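Local coordinates for clavulanic acid biosynthesis oligopeptide binding protein 2 (Streptomyces clavuligerus, PDB 2WOL) that probably binds oligopeptides as a family 5 extracellular solute-binding protein and belongs to the clavulanic acid biosynthetic pathway, at residues 294-299 / 530-535; 8-13 / 290-295; 268-273 / 536-541; 37-42 / 272-277. All coordinates share one frame; numbering follows the deposited sequence.

Contact 1: 294-299 / 530-535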
# COMPACT_ATOMS: atom_id res chain seq x y z
N SER A 294 9.59 19.45 -16.67
CA SER A 294 10.92 19.11 -16.17
C SER A 294 10.94 18.92 -14.65
O SER A 294 11.91 18.39 -14.11
CB SER A 294 11.94 20.16 -16.61
OG SER A 294 11.82 21.36 -15.87
N HIS A 295 9.86 19.35 -13.99
CA HIS A 295 9.72 19.23 -12.53
C HIS A 295 8.73 18.13 -12.14
O HIS A 295 8.32 18.05 -10.98
CB HIS A 295 9.23 20.56 -11.93
CG HIS A 295 10.11 21.73 -12.22
ND1 HIS A 295 11.40 21.83 -11.74
CD2 HIS A 295 9.89 22.86 -12.92
CE1 HIS A 295 11.93 22.97 -12.14
NE2 HIS A 295 11.03 23.62 -12.86
N THR A 296 8.36 17.28 -13.09
CA THR A 296 7.29 16.30 -12.87
C THR A 296 7.75 14.86 -13.11
O THR A 296 8.48 14.57 -14.06
CB THR A 296 6.07 16.63 -13.77
OG1 THR A 296 5.68 17.98 -13.53
CG2 THR A 296 4.90 15.72 -13.46
N ASP A 297 7.30 13.97 -12.21
CA ASP A 297 7.51 12.53 -12.33
C ASP A 297 6.16 11.84 -12.48
O ASP A 297 5.18 12.24 -11.85
CB ASP A 297 8.23 12.00 -11.09
CG ASP A 297 9.63 12.58 -10.95
OD1 ASP A 297 10.40 12.49 -11.93
OD2 ASP A 297 9.96 13.11 -9.87
N ASN A 298 6.12 10.80 -13.31
CA ASN A 298 4.87 10.09 -13.61
C ASN A 298 5.01 8.58 -13.33
O ASN A 298 4.92 7.76 -14.25
CB ASN A 298 4.49 10.36 -15.08
CG ASN A 298 3.07 9.90 -15.44
OD1 ASN A 298 2.20 9.72 -14.58
ND2 ASN A 298 2.84 9.73 -16.73
N PRO A 299 5.22 8.20 -12.06
CA PRO A 299 5.48 6.80 -11.74
C PRO A 299 4.21 5.96 -11.67
O PRO A 299 3.11 6.50 -11.53
CB PRO A 299 6.10 6.88 -10.35
CG PRO A 299 5.41 8.05 -9.73
CD PRO A 299 5.24 9.05 -10.85
N LYS A 530 -1.20 5.13 -12.24
CA LYS A 530 -0.05 6.01 -12.30
C LYS A 530 -0.44 7.35 -11.68
O LYS A 530 -1.62 7.63 -11.49
CB LYS A 530 0.42 6.20 -13.75
CG LYS A 530 1.10 4.95 -14.32
CD LYS A 530 1.47 5.10 -15.78
CE LYS A 530 2.64 6.06 -15.98
NZ LYS A 530 3.10 6.07 -17.40
N THR A 531 0.56 8.16 -11.36
CA THR A 531 0.30 9.43 -10.70
C THR A 531 1.31 10.46 -11.18
O THR A 531 2.34 10.10 -11.74
CB THR A 531 0.35 9.28 -9.16
OG1 THR A 531 -0.26 10.41 -8.54
CG2 THR A 531 1.79 9.13 -8.67
N LEU A 532 1.00 11.74 -10.97
CA LEU A 532 1.92 12.81 -11.32
C LEU A 532 2.39 13.52 -10.05
O LEU A 532 1.59 14.18 -9.39
CB LEU A 532 1.25 13.81 -12.26
CG LEU A 532 1.02 13.35 -13.71
CD1 LEU A 532 0.08 14.29 -14.41
CD2 LEU A 532 2.32 13.25 -14.48
N HIS A 533 3.67 13.38 -9.72
CA HIS A 533 4.25 14.10 -8.59
C HIS A 533 5.03 15.30 -9.09
O HIS A 533 5.74 15.20 -10.09
CB HIS A 533 5.21 13.22 -7.80
CG HIS A 533 4.59 12.00 -7.19
ND1 HIS A 533 3.44 12.04 -6.44
CD2 HIS A 533 5.00 10.71 -7.19
CE1 HIS A 533 3.15 10.82 -6.01
NE2 HIS A 533 4.09 9.99 -6.45
N PHE A 534 4.91 16.42 -8.38
CA PHE A 534 5.66 17.64 -8.69
C PHE A 534 6.74 17.87 -7.64
O PHE A 534 6.48 17.81 -6.44
CB PHE A 534 4.70 18.85 -8.74
CG PHE A 534 5.34 20.11 -9.25
CD1 PHE A 534 5.34 20.40 -10.62
CD2 PHE A 534 5.93 21.03 -8.38
CE1 PHE A 534 5.93 21.57 -11.10
CE2 PHE A 534 6.52 22.21 -8.86
CZ PHE A 534 6.51 22.47 -10.23
N ARG A 535 7.97 18.12 -8.09
CA ARG A 535 9.09 18.36 -7.19
C ARG A 535 9.69 19.73 -7.45
O ARG A 535 10.09 20.04 -8.58
CB ARG A 535 10.18 17.29 -7.35
CG ARG A 535 10.47 16.92 -8.80
CD ARG A 535 11.74 16.08 -8.98
NE ARG A 535 11.58 15.32 -10.22
CZ ARG A 535 11.84 15.78 -11.44
NH1 ARG A 535 12.34 17.01 -11.60
NH2 ARG A 535 11.61 15.01 -12.49
O HOH W 1 12.27 20.08 -10.02
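An antiparallel pairing of strand 296-297 with the end of strand 523-534 brings T296 opposite F534 and D297 opposite H533. D297 and H533 form the hydrogen-bonded pair: D297 N donates a hydrogen bond to H533 O at 2.9 Å, and H533 N donates one to D297 O at 2.8 Å. Beyond the bridged residues the ladder continues, with R535 N bonding H295 O and T531 N bonding P299 O.

R535 grips the D297 carboxylate side-on with two nitrogens. NE of R535 reaches D297 OD2 at 2.8 Å, on the syn side but well out of the carboxylate plane, while R535 NH2 reaches D297 OD1 at 2.9 Å from above that plane. The two flat groups are turned 49° apart. R535 NH1 adds a bond to S294 O at 2.9 Å; R535 NH2 also bonds G16 O, and D297 OD2 also bonds Y551 OH. On the face of D297 and H533, P299 CG packs obliquely against the H533 ring at CD2, and H533 NE2 bonds G549 O. Within the solute-binding protein fold, this pairing adds the short strand 296-297 to the mixed sheet that also contains strand 303-309.

On the face of T296 and F534, the F534 ring lies beside the H295 side chain, F534 CE1 3.5 Å from H295 CB, and the ring planes stand 54° apart. T296 CG2, anti to its own backbone N, touches L532 CD2 at 3.7 Å. A water in the plane of the H295 ring joins ND1 to R535 O, while H295 NE2 bonds T12 O.

Contact 2: 8-13 / 290-295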
# COMPACT_ATOMS: atom_id res chain seq x y z
N PRO A 8 11.03 30.60 -8.30
CA PRO A 8 10.00 29.56 -8.34
C PRO A 8 10.23 28.58 -9.49
O PRO A 8 10.99 28.87 -10.42
CB PRO A 8 8.71 30.36 -8.58
CG PRO A 8 9.00 31.72 -8.06
CD PRO A 8 10.45 31.96 -8.37
N ALA A 9 9.56 27.43 -9.42
CA ALA A 9 9.70 26.37 -10.42
C ALA A 9 9.33 26.75 -11.86
O ALA A 9 10.08 26.41 -12.78
CB ALA A 9 8.94 25.11 -9.99
N PRO A 10 8.20 27.46 -12.07
CA PRO A 10 7.81 27.76 -13.45
C PRO A 10 8.80 28.64 -14.23
O PRO A 10 8.66 28.78 -15.45
CB PRO A 10 6.47 28.49 -13.29
CG PRO A 10 5.98 28.12 -11.92
CD PRO A 10 7.22 28.00 -11.11
N THR A 11 9.79 29.20 -13.55
CA THR A 11 10.73 30.14 -14.17
C THR A 11 12.09 29.53 -14.51
O THR A 11 12.86 30.12 -15.28
CB THR A 11 10.94 31.41 -13.30
OG1 THR A 11 11.44 31.04 -12.01
CG2 THR A 11 9.64 32.19 -13.14
N THR A 12 12.39 28.36 -13.95
CA THR A 12 13.66 27.67 -14.22
C THR A 12 13.43 26.18 -14.46
O THR A 12 12.75 25.52 -13.68
CB THR A 12 14.66 27.84 -13.05
OG1 THR A 12 13.98 27.67 -11.80
CG2 THR A 12 15.31 29.22 -13.10
N ALA A 13 14.01 25.66 -15.55
CA ALA A 13 13.85 24.25 -15.91
C ALA A 13 14.56 23.32 -14.92
O ALA A 13 15.66 23.63 -14.45
CB ALA A 13 14.35 23.99 -17.33
N GLU A 290 6.68 23.21 -20.83
CA GLU A 290 7.99 22.56 -20.95
C GLU A 290 8.83 22.69 -19.68
O GLU A 290 9.52 21.75 -19.29
CB GLU A 290 8.74 23.07 -22.18
CG GLU A 290 9.97 22.24 -22.60
CD GLU A 290 9.64 20.85 -23.17
OE1 GLU A 290 8.47 20.58 -23.54
OE2 GLU A 290 10.57 20.02 -23.25
N VAL A 291 8.77 23.86 -19.04
CA VAL A 291 9.48 24.07 -17.77
C VAL A 291 8.85 23.22 -16.66
O VAL A 291 9.57 22.53 -15.93
CB VAL A 291 9.53 25.57 -17.38
CG1 VAL A 291 10.16 25.73 -16.00
CG2 VAL A 291 10.32 26.37 -18.41
N LEU A 292 7.53 23.25 -16.55
CA LEU A 292 6.83 22.45 -15.53
C LEU A 292 6.99 20.94 -15.71
O LEU A 292 7.11 20.20 -14.72
CB LEU A 292 5.34 22.84 -15.46
CG LEU A 292 5.02 24.25 -14.94
CD1 LEU A 292 3.51 24.44 -14.85
CD2 LEU A 292 5.67 24.55 -13.60
N ARG A 293 7.02 20.47 -16.96
CA ARG A 293 7.27 19.06 -17.27
C ARG A 293 8.58 18.57 -16.67
O ARG A 293 8.68 17.43 -16.21
CB ARG A 293 7.31 18.83 -18.78
CG ARG A 293 5.96 18.73 -19.44
CD ARG A 293 6.12 18.32 -20.90
NE ARG A 293 6.48 16.92 -21.05
CZ ARG A 293 5.61 15.91 -21.03
NH1 ARG A 293 4.31 16.16 -20.89
NH2 ARG A 293 6.03 14.66 -21.17
N SER A 294 9.59 19.45 -16.67
CA SER A 294 10.92 19.11 -16.17
C SER A 294 10.94 18.92 -14.65
O SER A 294 11.91 18.39 -14.11
CB SER A 294 11.94 20.16 -16.61
OG SER A 294 11.82 21.36 -15.87
N HIS A 295 9.86 19.35 -13.99
CA HIS A 295 9.72 19.23 -12.53
C HIS A 295 8.73 18.13 -12.14
O HIS A 295 8.32 18.05 -10.98
CB HIS A 295 9.23 20.56 -11.93
CG HIS A 295 10.11 21.73 -12.22
ND1 HIS A 295 11.40 21.83 -11.74
CD2 HIS A 295 9.89 22.86 -12.92
CE1 HIS A 295 11.93 22.97 -12.14
NE2 HIS A 295 11.03 23.62 -12.86
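With CG anti to its carbonyl carbon (chi1 -57°) and the imidazole turned by chi2 -65°, H295 directs NE2 at the N-terminal segment, where A9 O and T12 O converge on it. The receiving backbone is a short 3-10 turn, residues 9-11, docked against a short, loosely hydrogen-bonded helical turn, 290-293. T12 O receives the better bond: it lies in the ring plane, 2.7 Å from H295 NE2, and the N-H...O angle is 132°. The bond from H295 NE2 to A9 O, at 2.9 Å, is weak, as expected when one N-H is divided between two carbonyls. Both bonds require a proton on NE2.

The ring is also sandwiched. A9 CB sits over one face of the H295 ring, 4.0 Å from its centroid, a CH-pi contact; S294 OG lies over the centre of the opposite face. That hydroxyl is engaged with V291 O and with G14 N.

V291 CG1, anti to the backbone N, inserts among the carbonyls of the turn, 3.3 Å from A9 O and 3.4 Å from P10 O. Beside it, P10 crosses L292 obliquely, and I265 of helix 257-265 touches both side chains. L292 CD2 lies 4.0 Å from P10 CG.

Contact 3: 268-273 / 536-541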
# COMPACT_ATOMS: atom_id res chain seq x y z
N GLU A 268 5.48 27.75 -2.47
CA GLU A 268 5.16 28.02 -1.07
C GLU A 268 5.35 26.79 -0.20
O GLU A 268 5.58 26.89 1.01
CB GLU A 268 3.73 28.56 -0.94
CG GLU A 268 3.53 29.94 -1.57
CD GLU A 268 2.07 30.29 -1.82
OE1 GLU A 268 1.22 29.98 -0.96
OE2 GLU A 268 1.78 30.88 -2.87
N PHE A 269 5.24 25.62 -0.82
CA PHE A 269 5.57 24.35 -0.19
C PHE A 269 6.56 23.63 -1.08
O PHE A 269 6.57 23.83 -2.29
CB PHE A 269 4.31 23.51 0.03
CG PHE A 269 3.26 24.22 0.81
CD1 PHE A 269 2.15 24.76 0.17
CD2 PHE A 269 3.39 24.40 2.19
CE1 PHE A 269 1.18 25.44 0.90
CE2 PHE A 269 2.43 25.08 2.92
CZ PHE A 269 1.32 25.60 2.27
N ASP A 270 7.40 22.79 -0.47
CA ASP A 270 8.45 22.11 -1.21
C ASP A 270 7.93 20.87 -1.92
O ASP A 270 8.20 20.68 -3.11
CB ASP A 270 9.59 21.74 -0.27
CG ASP A 270 10.24 22.96 0.38
OD1 ASP A 270 10.29 24.03 -0.27
OD2 ASP A 270 10.70 22.84 1.53
N ILE A 271 7.18 20.05 -1.18
CA ILE A 271 6.72 18.74 -1.63
C ILE A 271 5.36 18.43 -1.01
O ILE A 271 5.10 18.78 0.14
CB ILE A 271 7.74 17.63 -1.21
CG1 ILE A 271 9.11 17.83 -1.87
CG2 ILE A 271 7.19 16.21 -1.49
CD1 ILE A 271 9.15 17.58 -3.38
N ASN A 272 4.50 17.77 -1.79
CA ASN A 272 3.25 17.22 -1.28
C ASN A 272 3.53 15.88 -0.60
O ASN A 272 3.82 14.88 -1.27
CB ASN A 272 2.25 17.07 -2.44
CG ASN A 272 0.96 16.39 -2.03
OD1 ASN A 272 0.83 15.89 -0.91
ND2 ASN A 272 0.00 16.36 -2.94
N LEU A 273 3.44 15.86 0.73
CA LEU A 273 3.68 14.64 1.51
C LEU A 273 2.61 13.58 1.28
O LEU A 273 2.92 12.39 1.16
CB LEU A 273 3.77 14.97 3.00
CG LEU A 273 3.74 13.78 3.98
CD1 LEU A 273 4.94 12.86 3.80
CD2 LEU A 273 3.64 14.26 5.42
N ASN A 536 9.75 20.56 -6.42
CA ASN A 536 10.42 21.85 -6.57
C ASN A 536 11.93 21.67 -6.71
O ASN A 536 12.50 20.77 -6.10
CB ASN A 536 10.03 22.79 -5.44
CG ASN A 536 8.73 23.51 -5.74
OD1 ASN A 536 8.61 24.19 -6.76
ND2 ASN A 536 7.74 23.36 -4.86
N PRO A 537 12.57 22.49 -7.57
CA PRO A 537 13.97 22.22 -7.96
C PRO A 537 15.04 22.38 -6.86
O PRO A 537 16.16 21.87 -7.02
CB PRO A 537 14.20 23.20 -9.12
CG PRO A 537 13.23 24.31 -8.89
CD PRO A 537 12.02 23.67 -8.26
N TRP A 538 14.70 23.07 -5.77
CA TRP A 538 15.63 23.27 -4.66
C TRP A 538 15.61 22.16 -3.62
O TRP A 538 16.35 22.21 -2.64
CB TRP A 538 15.37 24.61 -3.97
CG TRP A 538 13.96 24.77 -3.50
CD1 TRP A 538 13.42 24.34 -2.32
CD2 TRP A 538 12.90 25.42 -4.22
NE1 TRP A 538 12.09 24.68 -2.26
CE2 TRP A 538 11.75 25.34 -3.41
CE3 TRP A 538 12.82 26.06 -5.46
CZ2 TRP A 538 10.52 25.88 -3.81
CZ3 TRP A 538 11.61 26.60 -5.85
CH2 TRP A 538 10.47 26.50 -5.03
N VAL A 539 14.76 21.17 -3.82
CA VAL A 539 14.74 19.99 -2.95
C VAL A 539 15.79 19.01 -3.45
O VAL A 539 15.85 18.71 -4.65
CB VAL A 539 13.34 19.33 -2.89
CG1 VAL A 539 13.32 18.23 -1.84
CG2 VAL A 539 12.27 20.38 -2.57
N THR A 540 16.63 18.54 -2.54
CA THR A 540 17.71 17.64 -2.90
C THR A 540 17.34 16.18 -2.62
O THR A 540 16.54 15.90 -1.73
CB THR A 540 19.02 17.99 -2.15
OG1 THR A 540 18.81 17.86 -0.74
CG2 THR A 540 19.45 19.42 -2.46
N ASN A 541 17.93 15.26 -3.39
CA ASN A 541 17.73 13.82 -3.22
C ASN A 541 16.28 13.38 -3.36
O ASN A 541 15.78 12.60 -2.54
CB ASN A 541 18.31 13.34 -1.89
CG ASN A 541 19.71 13.85 -1.64
OD1 ASN A 541 20.65 13.49 -2.35
ND2 ASN A 541 19.85 14.72 -0.65
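D270 meets the 536-541 segment first through CB, which lies 3.8 Å from V539 CG2. Chi1 of -61° sets CG anti to the carbonyl carbon, and OD1 beyond it receives the indole N-H of W538. This bond from W538 NE1 to D270 OD1 is 2.8 Å long and nearly straight at 174°. OD1 lies in the indole plane, yet NE1 approaches from above the carboxylate plane, which agrees with the 79° between the two planes. The second oxygen, OD2, accepts from R36 N of strand 34-39, so the carboxylate links two separate parts of the chain.

The segment facing it is a type I beta turn from N536 to V539, closed by V539 N bonding N536 O, and it leads into strand 539-540. The other segment leads into strand 271-272 at the edge of a mixed five-stranded sheet. The turn places N536 CB against one face of the W538 indole, 3.5 Å above its plane and offset toward the rim.

N536 ND2 donates to D270 O at 3.2 Å, coming from above the carbonyl plane, and also bonds L264 O of helix 257-265. Next to this polar cluster, I271 CG1 touches V539 CG2 at 4.1 Å.

Contact 4: 37-42 / 272-277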
# COMPACT_ATOMS: atom_id res chain seq x y z
N LEU A 37 6.46 20.67 3.93
CA LEU A 37 5.59 19.66 3.34
C LEU A 37 4.14 20.11 3.42
O LEU A 37 3.79 20.96 4.24
CB LEU A 37 5.76 18.31 4.05
CG LEU A 37 7.16 17.69 4.06
CD1 LEU A 37 7.17 16.39 4.83
CD2 LEU A 37 7.67 17.47 2.63
N VAL A 38 3.30 19.54 2.57
CA VAL A 38 1.89 19.86 2.58
C VAL A 38 1.04 18.61 2.35
O VAL A 38 1.47 17.66 1.70
CB VAL A 38 1.57 21.01 1.57
CG1 VAL A 38 1.82 20.57 0.12
CG2 VAL A 38 0.15 21.54 1.77
N SER A 39 -0.16 18.60 2.93
CA SER A 39 -1.11 17.51 2.78
C SER A 39 -2.52 18.10 2.82
O SER A 39 -2.75 19.13 3.46
CB SER A 39 -0.95 16.49 3.92
OG SER A 39 -1.94 15.48 3.87
N SER A 40 -3.44 17.45 2.12
CA SER A 40 -4.84 17.86 2.16
C SER A 40 -5.56 17.25 3.36
O SER A 40 -6.66 17.68 3.70
CB SER A 40 -5.56 17.48 0.86
OG SER A 40 -5.88 16.10 0.81
N ALA A 41 -4.93 16.26 3.99
CA ALA A 41 -5.53 15.53 5.10
C ALA A 41 -4.56 15.44 6.28
O ALA A 41 -3.35 15.44 6.10
CB ALA A 41 -5.93 14.14 4.65
N ASP A 42 -5.12 15.37 7.48
CA ASP A 42 -4.34 15.14 8.69
C ASP A 42 -3.89 13.68 8.72
O ASP A 42 -4.47 12.83 8.04
CB ASP A 42 -5.21 15.45 9.92
CG ASP A 42 -4.39 15.80 11.16
OD1 ASP A 42 -3.15 15.64 11.17
OD2 ASP A 42 -5.01 16.25 12.15
N ASN A 272 4.50 17.77 -1.79
CA ASN A 272 3.25 17.22 -1.28
C ASN A 272 3.53 15.88 -0.60
O ASN A 272 3.82 14.88 -1.27
CB ASN A 272 2.25 17.07 -2.44
CG ASN A 272 0.96 16.39 -2.03
OD1 ASN A 272 0.83 15.89 -0.91
ND2 ASN A 272 0.00 16.36 -2.94
N LEU A 273 3.44 15.86 0.73
CA LEU A 273 3.68 14.64 1.51
C LEU A 273 2.61 13.58 1.28
O LEU A 273 2.92 12.39 1.16
CB LEU A 273 3.77 14.97 3.00
CG LEU A 273 3.74 13.78 3.98
CD1 LEU A 273 4.94 12.86 3.80
CD2 LEU A 273 3.64 14.26 5.42
N GLU A 274 1.35 14.01 1.23
CA GLU A 274 0.23 13.09 1.08
C GLU A 274 0.38 12.27 -0.20
O GLU A 274 0.06 11.08 -0.23
CB GLU A 274 -1.09 13.86 1.08
CG GLU A 274 -2.30 12.98 1.19
CD GLU A 274 -3.59 13.73 1.01
OE1 GLU A 274 -3.56 14.87 0.50
OE2 GLU A 274 -4.64 13.16 1.37
N GLY A 275 0.87 12.92 -1.25
CA GLY A 275 1.29 12.24 -2.46
C GLY A 275 0.22 11.63 -3.33
O GLY A 275 0.48 10.65 -4.03
N ARG A 276 -0.99 12.20 -3.32
CA ARG A 276 -2.06 11.70 -4.18
C ARG A 276 -1.90 12.18 -5.63
O ARG A 276 -2.74 11.87 -6.48
CB ARG A 276 -3.43 12.11 -3.66
CG ARG A 276 -3.89 11.44 -2.37
CD ARG A 276 -5.39 11.64 -2.25
NE ARG A 276 -5.82 11.99 -0.89
CZ ARG A 276 -6.83 12.82 -0.62
NH1 ARG A 276 -7.50 13.42 -1.60
NH2 ARG A 276 -7.15 13.07 0.65
N GLY A 277 -0.83 12.92 -5.89
CA GLY A 277 -0.53 13.41 -7.24
C GLY A 277 -1.17 14.75 -7.52
O GLY A 277 -1.95 15.26 -6.71
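E274 OE1 is gripped twice by S40: S40 OG lies 2.6 Å from E274 OE1, and S40 N lies 3.0 Å from E274 OE1. The hydroxyl uses the syn lone pair of OE1, whereas S40 N arrives from above the carboxylate plane, 56° out of it. The fold element behind this grip is a parallel pairing, V38 of strand 34-39 with N272, at the edge of a mixed sheet; the chain after N272 turns off as a loop before helix 280-288. E274 is extended beyond CG, with CG anti to the backbone N (chi1 -169°), and E274 CB passes 3.3 Å from S39 OG.

The other oxygen, E274 OE2, forms a salt bridge with R276 NH2 at 2.6 Å. This second partner would be expected to favour the charged carboxylate. S40 OG lies over one face of the R276 guanidinium, but its approach to NH2 has too poor an angle for a hydrogen bond.

Nearer the strand, L273 N donates to V38 O at 2.8 Å, and L37 CB packs on L273 CB at 4.0 Å. The turn that follows is an Asx motif: N272 OD1 accepts from G275 N at 3.0 Å, the N-H pointing almost straight at the oxygen (170°) from above the amide plane.

In the fold
From the N terminus, residues 8-13 pair with 290-295, so contact 2 closes a long loop. Inside it strand 34-39 pairs with 272-277, and contact 4 is nested. The segment 268-273 shares N272 and L273 with contact 4 and meets 536-541 late in the chain, so contact 3 crosses contact 2. Contact 1 (294-299 with 530-535) is nested within the loop of contact 3, follows contact 4 in series, and shares S294 and H295 with contact 2. Contact 4 lies within the five-stranded sheet, contact 1 adds to the sheet of 523-534, and contact 3 sets the turn following that strand against edge strand 271-272. A9 CB touches F534 CZ at 3.6 Å.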